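Local coordinates for outer surface protein (Borrelia burgdorferi, PDB 2YN7), which is an outer surface lipoprotein of the Lyme disease spirochaete, associated with its infectious phenotype, whose molecular activity is not established, at residues 39-44 with 91-96; 113-118 with 205-210; 96-101 with 181-186. All coordinates share one frame; numbering follows the deposited sequence.

Interaction 1 of 3, residues 39-44 with 91-96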
ATOM      1  N   GLN A  39       5.365 -14.507 -10.809  1.00 26.29           N
ATOM      2  CA  GLN A  39       4.997 -13.374  -9.955  1.00 26.74           C
ATOM      3  C   GLN A  39       4.170 -12.279 -10.683  1.00 26.57           C
ATOM      4  O   GLN A  39       4.429 -11.077 -10.508  1.00 25.31           O
ATOM      5  CB  GLN A  39       6.249 -12.773  -9.280  1.00 25.35           C
ATOM      6  CG  GLN A  39       6.940 -13.740  -8.328  1.00 25.58           C
ATOM      7  CD  GLN A  39       8.377 -13.340  -7.982  1.00 25.82           C
ATOM      8  OE1 GLN A  39       9.148 -14.180  -7.538  1.00 25.60           O
ATOM      9  NE2 GLN A  39       8.737 -12.063  -8.172  1.00 25.29           N
ATOM     10  N   PHE A  40       3.170 -12.713 -11.461  1.00 25.88           N
ATOM     11  CA  PHE A  40       2.240 -11.825 -12.183  1.00 24.93           C
ATOM     12  C   PHE A  40       2.989 -10.969 -13.192  1.00 24.57           C
ATOM     13  O   PHE A  40       2.717  -9.762 -13.367  1.00 25.09           O
ATOM     14  CB  PHE A  40       1.411 -10.994 -11.198  1.00 25.75           C
ATOM     15  CG  PHE A  40       0.504 -11.831 -10.321  1.00 26.33           C
ATOM     16  CD1 PHE A  40      -0.681 -12.375 -10.833  1.00 26.51           C
ATOM     17  CD2 PHE A  40       0.842 -12.090  -8.989  1.00 24.54           C
ATOM     18  CE1 PHE A  40      -1.509 -13.155 -10.006  1.00 27.92           C
ATOM     19  CE2 PHE A  40       0.014 -12.857  -8.169  1.00 26.37           C
ATOM     20  CZ  PHE A  40      -1.166 -13.393  -8.677  1.00 25.87           C
ATOM     21  N   LYS A  41       3.963 -11.612 -13.836  1.00 23.96           N
ATOM     22  CA  LYS A  41       4.812 -10.998 -14.862  1.00 24.97           C
ATOM     23  C   LYS A  41       5.836 -10.008 -14.289  1.00 23.95           C
ATOM     24  O   LYS A  41       6.452  -9.247 -15.003  1.00 25.50           O
ATOM     25  CB  LYS A  41       3.941 -10.401 -15.987  1.00 27.10           C
ATOM     26  CG  LYS A  41       3.080 -11.466 -16.674  1.00 27.72           C
ATOM     27  CD  LYS A  41       2.660 -11.057 -18.077  1.00 30.78           C
ATOM     28  CE  LYS A  41       2.256 -12.263 -18.935  1.00 29.35           C
ATOM     29  NZ  LYS A  41       1.639 -13.305 -18.065  1.00 28.44           N
ATOM     30  N   MET A  42       6.073 -10.063 -13.000  1.00 24.60           N
ATOM     31  CA  MET A  42       6.977  -9.153 -12.357  1.00 23.79           C
ATOM     32  C   MET A  42       8.210  -9.794 -11.761  1.00 22.77           C
ATOM     33  O   MET A  42       9.062  -9.138 -11.310  1.00 22.36           O
ATOM     34  CB  MET A  42       6.233  -8.253 -11.389  1.00 22.88           C
ATOM     35  CG  MET A  42       5.285  -7.270 -12.052  1.00 24.50           C
ATOM     36  SD  MET A  42       4.354  -6.231 -10.952  1.00 24.90           S
ATOM     37  CE  MET A  42       3.199  -7.340 -10.264  1.00 20.94           C
ATOM     38  N   LYS A  43       8.275 -11.096 -11.745  1.00 24.23           N
ATOM     39  CA  LYS A  43       9.513 -11.746 -11.383  1.00 26.35           C
ATOM     40  C   LYS A  43      10.696 -11.264 -12.208  1.00 26.31           C
ATOM     41  O   LYS A  43      11.673 -10.838 -11.681  1.00 27.01           O
ATOM     42  CB  LYS A  43       9.418 -13.239 -11.449  1.00 26.63           C
ATOM     43  CG  LYS A  43      10.630 -13.865 -10.833  1.00 30.72           C
ATOM     44  CD  LYS A  43      10.432 -15.314 -10.531  1.00 33.37           C
ATOM     45  CE  LYS A  43      11.322 -16.125 -11.412  1.00 36.91           C
ATOM     46  NZ  LYS A  43      10.938 -16.100 -12.820  1.00 37.63           N
ATOM     47  N   ASP A  44      10.569 -11.286 -13.514  1.00 25.38           N
ATOM     48  CA  ASP A  44      11.630 -10.808 -14.352  1.00 26.98           C
ATOM     49  C   ASP A  44      11.351  -9.424 -14.907  1.00 26.68           C
ATOM     50  O   ASP A  44      11.642  -9.152 -16.036  1.00 29.35           O
ATOM     51  CB  ASP A  44      11.958 -11.806 -15.449  1.00 25.40           C
ATOM     52  CG  ASP A  44      11.972 -13.235 -14.976  1.00 26.67           C
ATOM     53  OD1 ASP A  44      12.343 -13.536 -13.862  1.00 24.44           O
ATOM     54  OD2 ASP A  44      11.624 -14.081 -15.768  1.00 29.36           O
ATOM     55  N   LYS A  91      -6.279  -8.026 -11.818  1.00 20.87           N
ATOM     56  CA  LYS A  91      -5.776  -6.687 -11.719  1.00 22.31           C
ATOM     57  C   LYS A  91      -4.267  -6.664 -11.527  1.00 21.82           C
ATOM     58  O   LYS A  91      -3.602  -5.917 -12.178  1.00 23.35           O
ATOM     59  CB  LYS A  91      -6.474  -5.930 -10.633  1.00 22.26           C
ATOM     60  CG  LYS A  91      -6.106  -4.497 -10.566  1.00 22.46           C
ATOM     61  CD  LYS A  91      -6.951  -3.837  -9.525  1.00 23.17           C
ATOM     62  CE  LYS A  91      -6.214  -2.732  -8.842  1.00 23.91           C
ATOM     63  NZ  LYS A  91      -7.034  -1.547  -8.581  1.00 25.32           N
ATOM     64  N   ILE A  92      -3.749  -7.527 -10.663  1.00 22.35           N
ATOM     65  CA  ILE A  92      -2.294  -7.641 -10.481  1.00 21.97           C
ATOM     66  C   ILE A  92      -1.595  -8.072 -11.764  1.00 23.00           C
ATOM     67  O   ILE A  92      -0.593  -7.460 -12.187  1.00 22.27           O
ATOM     68  CB  ILE A  92      -1.945  -8.571  -9.304  1.00 21.58           C
ATOM     69  CG1 ILE A  92      -2.708  -8.090  -8.077  1.00 19.64           C
ATOM     70  CG2 ILE A  92      -0.440  -8.575  -9.047  1.00 20.31           C
ATOM     71  CD1 ILE A  92      -2.736  -9.046  -6.930  1.00 18.04           C
ATOM     72  N   GLU A  93      -2.172  -9.070 -12.421  1.00 22.85           N
ATOM     73  CA  GLU A  93      -1.653  -9.530 -13.718  1.00 25.27           C
ATOM     74  C   GLU A  93      -1.666  -8.421 -14.754  1.00 21.62           C
ATOM     75  O   GLU A  93      -0.708  -8.267 -15.501  1.00 21.02           O
ATOM     76  CB  GLU A  93      -2.442 -10.765 -14.233  1.00 28.90           C
ATOM     77  CG  GLU A  93      -1.553 -11.895 -14.767  1.00 33.67           C
ATOM     78  CD  GLU A  93      -1.074 -11.639 -16.187  1.00 42.65           C
ATOM     79  OE1 GLU A  93      -1.675 -10.764 -16.879  1.00 43.95           O
ATOM     80  OE2 GLU A  93      -0.097 -12.310 -16.620  1.00 44.06           O
ATOM     81  N   GLN A  94      -2.759  -7.668 -14.799  1.00 20.77           N
ATOM     82  CA  GLN A  94      -2.920  -6.581 -15.786  1.00 20.83           C
ATOM     83  C   GLN A  94      -1.874  -5.470 -15.519  1.00 21.50           C
ATOM     84  O   GLN A  94      -1.310  -4.889 -16.459  1.00 21.79           O
ATOM     85  CB  GLN A  94      -4.374  -6.045 -15.806  1.00 19.25           C
ATOM     86  CG  GLN A  94      -5.373  -6.985 -16.497  1.00 21.45           C
ATOM     87  CD  GLN A  94      -6.815  -6.934 -15.934  1.00 20.98           C
ATOM     88  OE1 GLN A  94      -7.151  -6.109 -15.087  1.00 22.27           O
ATOM     89  NE2 GLN A  94      -7.655  -7.812 -16.415  1.00 19.08           N
ATOM     90  N   PHE A  95      -1.599  -5.210 -14.235  1.00 20.65           N
ATOM     91  CA  PHE A  95      -0.561  -4.264 -13.854  1.00 20.33           C
ATOM     92  C   PHE A  95       0.815  -4.853 -14.170  1.00 19.10           C
ATOM     93  O   PHE A  95       1.651  -4.171 -14.730  1.00 17.11           O
ATOM     94  CB  PHE A  95      -0.684  -3.886 -12.361  1.00 21.33           C
ATOM     95  CG  PHE A  95       0.249  -2.796 -11.924  1.00 22.13           C
ATOM     96  CD1 PHE A  95       1.517  -3.101 -11.447  1.00 23.20           C
ATOM     97  CD2 PHE A  95      -0.141  -1.445 -11.987  1.00 22.82           C
ATOM     98  CE1 PHE A  95       2.376  -2.081 -11.042  1.00 23.94           C
ATOM     99  CE2 PHE A  95       0.716  -0.436 -11.579  1.00 22.82           C
ATOM    100  CZ  PHE A  95       1.975  -0.755 -11.117  1.00 22.47           C
ATOM    101  N   GLY A  96       1.040  -6.120 -13.827  1.00 18.01           N
ATOM    102  CA  GLY A  96       2.321  -6.757 -14.101  1.00 18.02           C
ATOM    103  C   GLY A  96       2.724  -6.748 -15.578  1.00 18.51           C
ATOM    104  O   GLY A  96       3.911  -6.659 -15.911  1.00 15.92           O
TER

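Interaction 2 of 3, residues 113-118 with 205-210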
ATOM      1  N   ARG A 113      10.557   1.176 -11.186  1.00 17.94           N
ATOM      2  CA  ARG A 113      10.978   1.237  -9.755  1.00 17.62           C
ATOM      3  C   ARG A 113      10.234   2.337  -8.954  1.00 17.34           C
ATOM      4  O   ARG A 113       9.754   2.082  -7.881  1.00 17.33           O
ATOM      5  CB  ARG A 113      12.478   1.399  -9.627  1.00 16.34           C
ATOM      6  CG  ARG A 113      12.941   1.388  -8.174  1.00 17.82           C
ATOM      7  CD  ARG A 113      14.409   1.798  -8.058  1.00 17.00           C
ATOM      8  NE  ARG A 113      15.345   0.958  -8.855  1.00 17.64           N
ATOM      9  CZ  ARG A 113      15.955   1.323  -9.984  1.00 16.63           C
ATOM     10  NH1 ARG A 113      15.737   2.511 -10.544  1.00 17.04           N
ATOM     11  NH2 ARG A 113      16.776   0.467 -10.581  1.00 16.20           N
ATOM     12  N   GLU A 114      10.120   3.542  -9.506  1.00 17.87           N
ATOM     13  CA  GLU A 114       9.373   4.631  -8.882  1.00 17.81           C
ATOM     14  C   GLU A 114       7.906   4.211  -8.659  1.00 18.10           C
ATOM     15  O   GLU A 114       7.368   4.397  -7.558  1.00 18.56           O
ATOM     16  CB  GLU A 114       9.447   5.859  -9.797  1.00 18.15           C
ATOM     17  CG  GLU A 114       9.326   7.243  -9.171  1.00 20.30           C
ATOM     18  CD  GLU A 114      10.112   7.434  -7.875  1.00 19.51           C
ATOM     19  OE1 GLU A 114      11.306   7.065  -7.748  1.00 20.55           O
ATOM     20  OE2 GLU A 114       9.481   7.898  -6.942  1.00 18.97           O
ATOM     21  N   LEU A 115       7.288   3.585  -9.674  1.00 16.93           N
ATOM     22  CA  LEU A 115       5.888   3.127  -9.548  1.00 16.85           C
ATOM     23  C   LEU A 115       5.721   2.078  -8.435  1.00 16.71           C
ATOM     24  O   LEU A 115       4.770   2.135  -7.674  1.00 15.94           O
ATOM     25  CB  LEU A 115       5.360   2.574 -10.871  1.00 15.79           C
ATOM     26  CG  LEU A 115       5.157   3.504 -12.066  1.00 15.91           C
ATOM     27  CD1 LEU A 115       4.766   2.610 -13.243  1.00 17.17           C
ATOM     28  CD2 LEU A 115       4.079   4.550 -11.803  1.00 15.52           C
ATOM     29  N   MET A 116       6.657   1.143  -8.348  1.00 16.72           N
ATOM     30  CA  MET A 116       6.559   0.079  -7.346  1.00 18.80           C
ATOM     31  C   MET A 116       6.806   0.565  -5.931  1.00 17.73           C
ATOM     32  O   MET A 116       6.198   0.059  -4.997  1.00 16.62           O
ATOM     33  CB  MET A 116       7.508  -1.062  -7.691  1.00 19.96           C
ATOM     34  CG  MET A 116       7.200  -1.612  -9.079  1.00 23.19           C
ATOM     35  SD  MET A 116       5.712  -2.643  -9.082  1.00 28.92           S
ATOM     36  CE  MET A 116       5.861  -3.372  -7.427  1.00 25.12           C
ATOM     37  N   ILE A 117       7.686   1.566  -5.789  1.00 17.79           N
ATOM     38  CA  ILE A 117       7.928   2.228  -4.498  1.00 17.03           C
ATOM     39  C   ILE A 117       6.660   2.960  -4.050  1.00 17.46           C
ATOM     40  O   ILE A 117       6.261   2.841  -2.876  1.00 18.44           O
ATOM     41  CB  ILE A 117       9.136   3.205  -4.580  1.00 17.56           C
ATOM     42  CG1 ILE A 117      10.446   2.395  -4.779  1.00 17.16           C
ATOM     43  CG2 ILE A 117       9.145   4.166  -3.370  1.00 16.26           C
ATOM     44  CD1 ILE A 117      11.690   3.236  -5.071  1.00 17.76           C
ATOM     45  N   SER A 118       5.998   3.691  -4.967  1.00 18.33           N
ATOM     46  CA  SER A 118       4.779   4.470  -4.591  1.00 17.29           C
ATOM     47  C   SER A 118       3.740   3.512  -4.049  1.00 18.20           C
ATOM     48  O   SER A 118       3.149   3.777  -2.995  1.00 20.13           O
ATOM     49  CB  SER A 118       4.225   5.306  -5.746  1.00 17.03           C
ATOM     50  OG  SER A 118       3.675   4.502  -6.801  1.00 17.34           O
ATOM     51  N   ARG A 205       0.052  11.210 -16.657  1.00 31.11           N
ATOM     52  CA  ARG A 205      -1.246  10.984 -16.113  1.00 32.02           C
ATOM     53  C   ARG A 205      -1.302  10.427 -14.717  1.00 29.46           C
ATOM     54  O   ARG A 205      -2.220  10.674 -14.015  1.00 29.47           O
ATOM     55  CB  ARG A 205      -2.009  10.075 -17.029  1.00 36.06           C
ATOM     56  CG  ARG A 205      -2.941  10.790 -17.966  1.00 44.95           C
ATOM     57  CD  ARG A 205      -2.294  11.905 -18.753  1.00 47.41           C
ATOM     58  NE  ARG A 205      -2.895  13.170 -18.403  1.00 52.85           N
ATOM     59  CZ  ARG A 205      -3.075  14.194 -19.220  1.00 62.03           C
ATOM     60  NH1 ARG A 205      -2.685  14.147 -20.478  1.00 60.89           N
ATOM     61  NH2 ARG A 205      -3.634  15.305 -18.763  1.00 63.22           N
ATOM     62  N   TYR A 206      -0.321   9.646 -14.337  1.00 29.39           N
ATOM     63  CA  TYR A 206      -0.429   8.839 -13.144  1.00 27.01           C
ATOM     64  C   TYR A 206       0.664   9.010 -12.096  1.00 25.95           C
ATOM     65  O   TYR A 206       0.387   8.903 -10.962  1.00 25.93           O
ATOM     66  CB  TYR A 206      -0.604   7.357 -13.494  1.00 24.65           C
ATOM     67  CG  TYR A 206      -1.778   7.063 -14.383  1.00 24.63           C
ATOM     68  CD1 TYR A 206      -3.049   7.216 -13.940  1.00 23.74           C
ATOM     69  CD2 TYR A 206      -1.603   6.601 -15.658  1.00 23.91           C
ATOM     70  CE1 TYR A 206      -4.110   6.953 -14.740  1.00 23.65           C
ATOM     71  CE2 TYR A 206      -2.663   6.343 -16.473  1.00 23.67           C
ATOM     72  CZ  TYR A 206      -3.913   6.535 -16.002  1.00 24.63           C
ATOM     73  OH  TYR A 206      -4.955   6.302 -16.768  1.00 28.34           O
ATOM     74  N   LEU A 207       1.897   9.239 -12.482  1.00 24.65           N
ATOM     75  CA  LEU A 207       3.001   9.181 -11.526  1.00 24.98           C
ATOM     76  C   LEU A 207       2.853  10.112 -10.308  1.00 25.33           C
ATOM     77  O   LEU A 207       2.886   9.633  -9.178  1.00 27.84           O
ATOM     78  CB  LEU A 207       4.336   9.398 -12.209  1.00 24.04           C
ATOM     79  CG  LEU A 207       5.487   9.389 -11.217  1.00 23.79           C
ATOM     80  CD1 LEU A 207       5.623   8.034 -10.496  1.00 24.08           C
ATOM     81  CD2 LEU A 207       6.713   9.668 -12.022  1.00 23.14           C
ATOM     82  N   ASP A 208       2.670  11.417 -10.525  1.00 28.17           N
ATOM     83  CA  ASP A 208       2.416  12.367  -9.416  1.00 29.62           C
ATOM     84  C   ASP A 208       1.255  11.961  -8.503  1.00 25.78           C
ATOM     85  O   ASP A 208       1.396  12.049  -7.288  1.00 25.79           O
ATOM     86  CB  ASP A 208       2.177  13.818  -9.899  1.00 33.97           C
ATOM     87  CG  ASP A 208       3.324  14.365 -10.765  1.00 42.65           C
ATOM     88  OD1 ASP A 208       4.464  13.854 -10.700  1.00 47.20           O
ATOM     89  OD2 ASP A 208       3.076  15.320 -11.537  1.00 47.55           O
ATOM     90  N   ASN A 209       0.102  11.572  -9.060  1.00 22.23           N
ATOM     91  CA  ASN A 209      -0.990  11.113  -8.185  1.00 23.39           C
ATOM     92  C   ASN A 209      -0.573   9.917  -7.326  1.00 22.57           C
ATOM     93  O   ASN A 209      -1.038   9.783  -6.184  1.00 22.75           O
ATOM     94  CB  ASN A 209      -2.292  10.786  -8.943  1.00 24.04           C
ATOM     95  CG  ASN A 209      -2.868  11.991  -9.681  1.00 25.29           C
ATOM     96  OD1 ASN A 209      -2.665  13.131  -9.268  1.00 22.96           O
ATOM     97  ND2 ASN A 209      -3.559  11.736 -10.798  1.00 22.87           N
ATOM     98  N   MET A 210       0.279   9.042  -7.874  1.00 22.64           N
ATOM     99  CA  MET A 210       0.705   7.830  -7.134  1.00 24.63           C
ATOM    100  C   MET A 210       1.683   8.159  -6.022  1.00 23.81           C
ATOM    101  O   MET A 210       1.505   7.705  -4.890  1.00 23.37           O
ATOM    102  CB  MET A 210       1.245   6.756  -8.056  1.00 24.64           C
ATOM    103  CG  MET A 210       0.166   6.063  -8.851  1.00 23.55           C
ATOM    104  SD  MET A 210       0.851   4.811  -9.961  1.00 26.24           S
ATOM    105  CE  MET A 210      -0.587   3.758 -10.242  1.00 26.17           C
TER

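Interaction 3 of 3, residues 96-101 with 181-186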
ATOM      1  N   GLY A  96       1.040  -6.120 -13.827  1.00 18.01           N
ATOM      2  CA  GLY A  96       2.321  -6.757 -14.101  1.00 18.02           C
ATOM      3  C   GLY A  96       2.724  -6.748 -15.578  1.00 18.51           C
ATOM      4  O   GLY A  96       3.911  -6.659 -15.911  1.00 15.92           O
ATOM      5  N   SER A  97       1.716  -6.835 -16.454  1.00 19.00           N
ATOM      6  CA  SER A  97       1.934  -6.994 -17.865  1.00 18.47           C
ATOM      7  C   SER A  97       2.336  -5.674 -18.485  1.00 18.17           C
ATOM      8  O   SER A  97       3.141  -5.662 -19.409  1.00 18.55           O
ATOM      9  CB  SER A  97       0.684  -7.568 -18.562  1.00 19.40           C
ATOM     10  OG  SER A  97      -0.315  -6.572 -18.636  1.00 22.96           O
ATOM     11  N   ILE A  98       1.786  -4.569 -17.980  1.00 19.97           N
ATOM     12  CA  ILE A  98       2.277  -3.209 -18.339  1.00 19.43           C
ATOM     13  C   ILE A  98       3.694  -2.972 -17.817  1.00 19.79           C
ATOM     14  O   ILE A  98       4.510  -2.362 -18.523  1.00 22.32           O
ATOM     15  CB  ILE A  98       1.326  -2.110 -17.823  1.00 19.54           C
ATOM     16  CG1 ILE A  98      -0.064  -2.349 -18.411  1.00 18.99           C
ATOM     17  CG2 ILE A  98       1.867  -0.705 -18.126  1.00 18.24           C
ATOM     18  CD1 ILE A  98      -1.196  -1.876 -17.528  1.00 19.00           C
ATOM     19  N   MET A  99       4.008  -3.460 -16.617  1.00 18.09           N
ATOM     20  CA  MET A  99       5.383  -3.355 -16.119  1.00 20.17           C
ATOM     21  C   MET A  99       6.337  -4.136 -17.006  1.00 21.67           C
ATOM     22  O   MET A  99       7.420  -3.646 -17.325  1.00 22.81           O
ATOM     23  CB  MET A  99       5.557  -3.732 -14.625  1.00 17.86           C
ATOM     24  CG  MET A  99       4.672  -2.940 -13.664  1.00 17.01           C
ATOM     25  SD  MET A  99       4.955  -1.138 -13.758  1.00 19.12           S
ATOM     26  CE  MET A  99       3.562  -0.531 -14.736  1.00 17.10           C
ATOM     27  N   GLU A 100       5.913  -5.325 -17.431  1.00 22.43           N
ATOM     28  CA  GLU A 100       6.716  -6.165 -18.314  1.00 23.91           C
ATOM     29  C   GLU A 100       6.956  -5.505 -19.697  1.00 23.91           C
ATOM     30  O   GLU A 100       8.089  -5.512 -20.200  1.00 23.38           O
ATOM     31  CB  GLU A 100       6.070  -7.538 -18.466  1.00 25.76           C
ATOM     32  CG  GLU A 100       6.674  -8.387 -19.568  1.00 29.66           C
ATOM     33  CD  GLU A 100       5.873  -9.666 -19.774  1.00 34.30           C
ATOM     34  OE1 GLU A 100       4.741  -9.580 -20.290  1.00 39.97           O
ATOM     35  OE2 GLU A 100       6.367 -10.754 -19.413  1.00 31.94           O
ATOM     36  N   ALA A 101       5.903  -4.941 -20.294  1.00 21.36           N
ATOM     37  CA  ALA A 101       6.059  -4.102 -21.492  1.00 22.67           C
ATOM     38  C   ALA A 101       7.116  -3.008 -21.278  1.00 22.15           C
ATOM     39  O   ALA A 101       8.031  -2.911 -22.074  1.00 24.80           O
ATOM     40  CB  ALA A 101       4.731  -3.502 -21.939  1.00 19.41           C
ATOM     41  N   GLY A 181      -7.097   3.159 -13.649  1.00 23.27           N
ATOM     42  CA  GLY A 181      -7.079   4.000 -14.834  1.00 21.57           C
ATOM     43  C   GLY A 181      -6.068   3.520 -15.861  1.00 21.88           C
ATOM     44  O   GLY A 181      -6.382   3.390 -17.057  1.00 21.56           O
ATOM     45  N   LEU A 182      -4.843   3.276 -15.384  1.00 22.05           N
ATOM     46  CA  LEU A 182      -3.700   2.832 -16.206  1.00 20.91           C
ATOM     47  C   LEU A 182      -3.930   1.436 -16.819  1.00 21.02           C
ATOM     48  O   LEU A 182      -3.549   1.174 -17.973  1.00 21.09           O
ATOM     49  CB  LEU A 182      -2.402   2.837 -15.355  1.00 18.97           C
ATOM     50  CG  LEU A 182      -1.174   2.131 -15.935  1.00 19.60           C
ATOM     51  CD1 LEU A 182      -0.784   2.806 -17.259  1.00 20.39           C
ATOM     52  CD2 LEU A 182       0.009   2.037 -14.975  1.00 17.73           C
ATOM     53  N   ILE A 183      -4.528   0.549 -16.033  1.00 20.10           N
ATOM     54  CA  ILE A 183      -4.941  -0.795 -16.491  1.00 20.08           C
ATOM     55  C   ILE A 183      -6.029  -0.746 -17.583  1.00 19.40           C
ATOM     56  O   ILE A 183      -5.895  -1.367 -18.654  1.00 20.39           O
ATOM     57  CB  ILE A 183      -5.334  -1.660 -15.261  1.00 19.85           C
ATOM     58  CG1 ILE A 183      -4.038  -2.119 -14.598  1.00 19.39           C
ATOM     59  CG2 ILE A 183      -6.214  -2.859 -15.623  1.00 18.54           C
ATOM     60  CD1 ILE A 183      -4.255  -2.668 -13.211  1.00 23.16           C
ATOM     61  N   ALA A 184      -7.079   0.022 -17.328  1.00 18.39           N
ATOM     62  CA  ALA A 184      -8.123   0.214 -18.305  1.00 19.10           C
ATOM     63  C   ALA A 184      -7.521   0.733 -19.646  1.00 20.39           C
ATOM     64  O   ALA A 184      -7.954   0.351 -20.738  1.00 19.83           O
ATOM     65  CB  ALA A 184      -9.149   1.191 -17.748  1.00 19.43           C
ATOM     66  N   ASN A 185      -6.496   1.584 -19.576  1.00 20.17           N
ATOM     67  CA  ASN A 185      -5.930   2.150 -20.801  1.00 19.67           C
ATOM     68  C   ASN A 185      -4.935   1.222 -21.470  1.00 20.37           C
ATOM     69  O   ASN A 185      -4.972   1.033 -22.706  1.00 19.83           O
ATOM     70  CB  ASN A 185      -5.286   3.537 -20.543  1.00 20.98           C
ATOM     71  CG  ASN A 185      -4.664   4.138 -21.794  1.00 21.05           C
ATOM     72  OD1 ASN A 185      -5.257   5.017 -22.413  1.00 25.03           O
ATOM     73  ND2 ASN A 185      -3.500   3.658 -22.182  1.00 18.17           N
ATOM     74  N   ALA A 186      -4.037   0.651 -20.664  1.00 19.32           N
ATOM     75  CA  ALA A 186      -2.883  -0.012 -21.229  1.00 20.69           C
ATOM     76  C   ALA A 186      -2.767  -1.541 -21.110  1.00 21.01           C
ATOM     77  O   ALA A 186      -1.939  -2.092 -21.776  1.00 21.36           O
ATOM     78  CB  ALA A 186      -1.605   0.654 -20.752  1.00 19.50           C
TER

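Interaction 1 of 3, residues 39-44 with 91-96
Phe40 and Met42 of a loop pack on Ile92, Phe95 and Gly96 of helix 89-102, and Lys41 reaches Glu93 beside them. The apolar part centres on Ile92. Its CG2 methyl lies 3.6 Å from Phe40 CG and is close to Phe40 CB and CD2 as well. Ile92 CB stands over one ring face, displaced from the ring centre. The Met42 chain bends at its last torsion (chi3 -72°), which turns its methyl back to the helix, with Met42 CE 4.0 Å from Ile92 CG2. Met42 SD comes to the edge of the Phe95 ring, 4.3 Å from Phe95 CD1.

The backbones also meet directly. Phe40 O accepts a CA-H...O contact from Gly96 CA at 3.1 Å, with a nearly straight angle of 164° at the hydrogen. Gly96 has no side chain, so the loop carbonyl can come this near the helix. Met42 CG packs on the same glycine, 3.6 Å from Gly96 CA. A type I' beta turn from Gln39 to Met42 presents these groups. It is closed by a bond from Met42 N to Gln39 O (3.2 Å).

The charged pair involves two partly exposed residues. Lys41 NZ and Glu93 OE2 form a salt bridge and hydrogen bond. The modelled 2.5 Å between Lys41 NZ and Glu93 OE2 is very short, and its exact length is doubtful. The bend at Glu93 chi2 (-80°) helps turn the carboxylate to the lysine, while Glu93 CG lies beside Phe40 CD1.

Within the C-terminal, BbCRASP-1 family part of the protein, the contact seats the loop between helices 8-26 and 72-84 on helix 89-102. Helix 72-84 covers it further: Tyr82 meets the Phe40 ring edge-to-face and touches Ile92, while Phe81 packs on Met42 and Phe95.

Interaction 2 of 3, residues 113-118 with 205-210
Leu115 of helix 109-145 packs between Leu207 and Met210 of helix 195-222. One branch does the touching. Leu115 CD2 lies 3.7 Å from Met210 SD and 4.0 Å from Leu207 CD1. Leu207 CD1 also meets the aliphatic part of Glu114, 4.0 Å from Glu114 CG, and these two side chains run at about a right angle. One turn along, Ser118 faces the base of Met210, with Ser118 OG 3.5 Å from Met210 CB. The Met210 chain runs extended beyond CG (chi2 179°), which carries its sulfur from Ser118 to Leu115.

The polar atoms find partners other than the facing residues. Ser118 OG donates to Leu115 O at 2.8 Å within its own helix, tilted 29° from the carbonyl plane. Trp175 NE1 also bonds to Ser118 OG. These two bonds fix the hydroxyl, and the same Trp175 touches Met210. The carboxylate of Glu114 bonds through OE2 to NE2 of Gln211, which follows Met210. It is therefore tied to the partner helix while its CG covers Leu207.

Ile202 adds to the cover of Leu115 from helix 195-222. Helix 151-186 lines one side through Trp175 and Gln178. The two helix segments thus pack in the same general direction within the all-helical bundle of the domain, with their axes 10.0 Å apart at closest and 38° between them.

Interaction 3 of 3, residues 96-101 with 181-186
Ile98 holds CG1 anti to its own carbonyl carbon (chi1 -58°), and a nearly extended chi2 of 150° carries CD1 out to Leu182, Ile183 and Ala186. The Met99 chain bends at chi1 and chi2, and its methyl ends near helix 151-186. There Met99 CE comes within 4.4 Å of Leu182 CD2.

The CD1 methyl of Ile98 is the main touching group. It packs on side chains and on the helix backbone alike. Ile98 CD1 is 4.1 Å from Ile183 CG1 and 4.3 Å from Leu182 CG. It also lies 3.9 Å from Leu182 O, a carbonyl already used by Ala186 N in the helix. One atom nearer its backbone, Ile98 CG1 meets Ala186 CB at 4.1 Å.

The two segments cross steeply, at 66°, with axes 10.5 Å apart. Only a short patch is shared, on the last turns of helix 151-186. Around it, Ile202 and Tyr206 of helix 195-222 touch Leu182, and Leu198 touches Ala186. Ser187 and Ser190, in the loop that follows, touch Ile98. Ile112 of helix 109-145 packs on Met99.

All five touching residues are buried and apolar. The contact therefore joins helix 89-102 to the end of helix 151-186 probably by exclusion of apolar surface from water, with no directional bond between the two segments.

How the interactions relate
All three interactions are largely buried. Interaction 2 lies nearest the centre of the chain, about 12 Å between centres, against about 16 Å for interaction 1 and about 18 Å for interaction 3. Interaction 3 is wholly apolar. Interaction 2 has a buried serine and a partly exposed glutamate beside its apolar core. Interaction 1 adds a salt bridge between partly exposed residues. Interactions 1 and 3 share helix 89-102 and Gly96. Interaction 2 touches interaction 1 through Met116 on Phe95 and Met42, and interaction 3 through Leu115 on Met99. Interaction 2 joins helices 109-145 and 195-222, interaction 3 joins 89-102 and 151-186, and interaction 1 lays the 39-44 loop on 89-102.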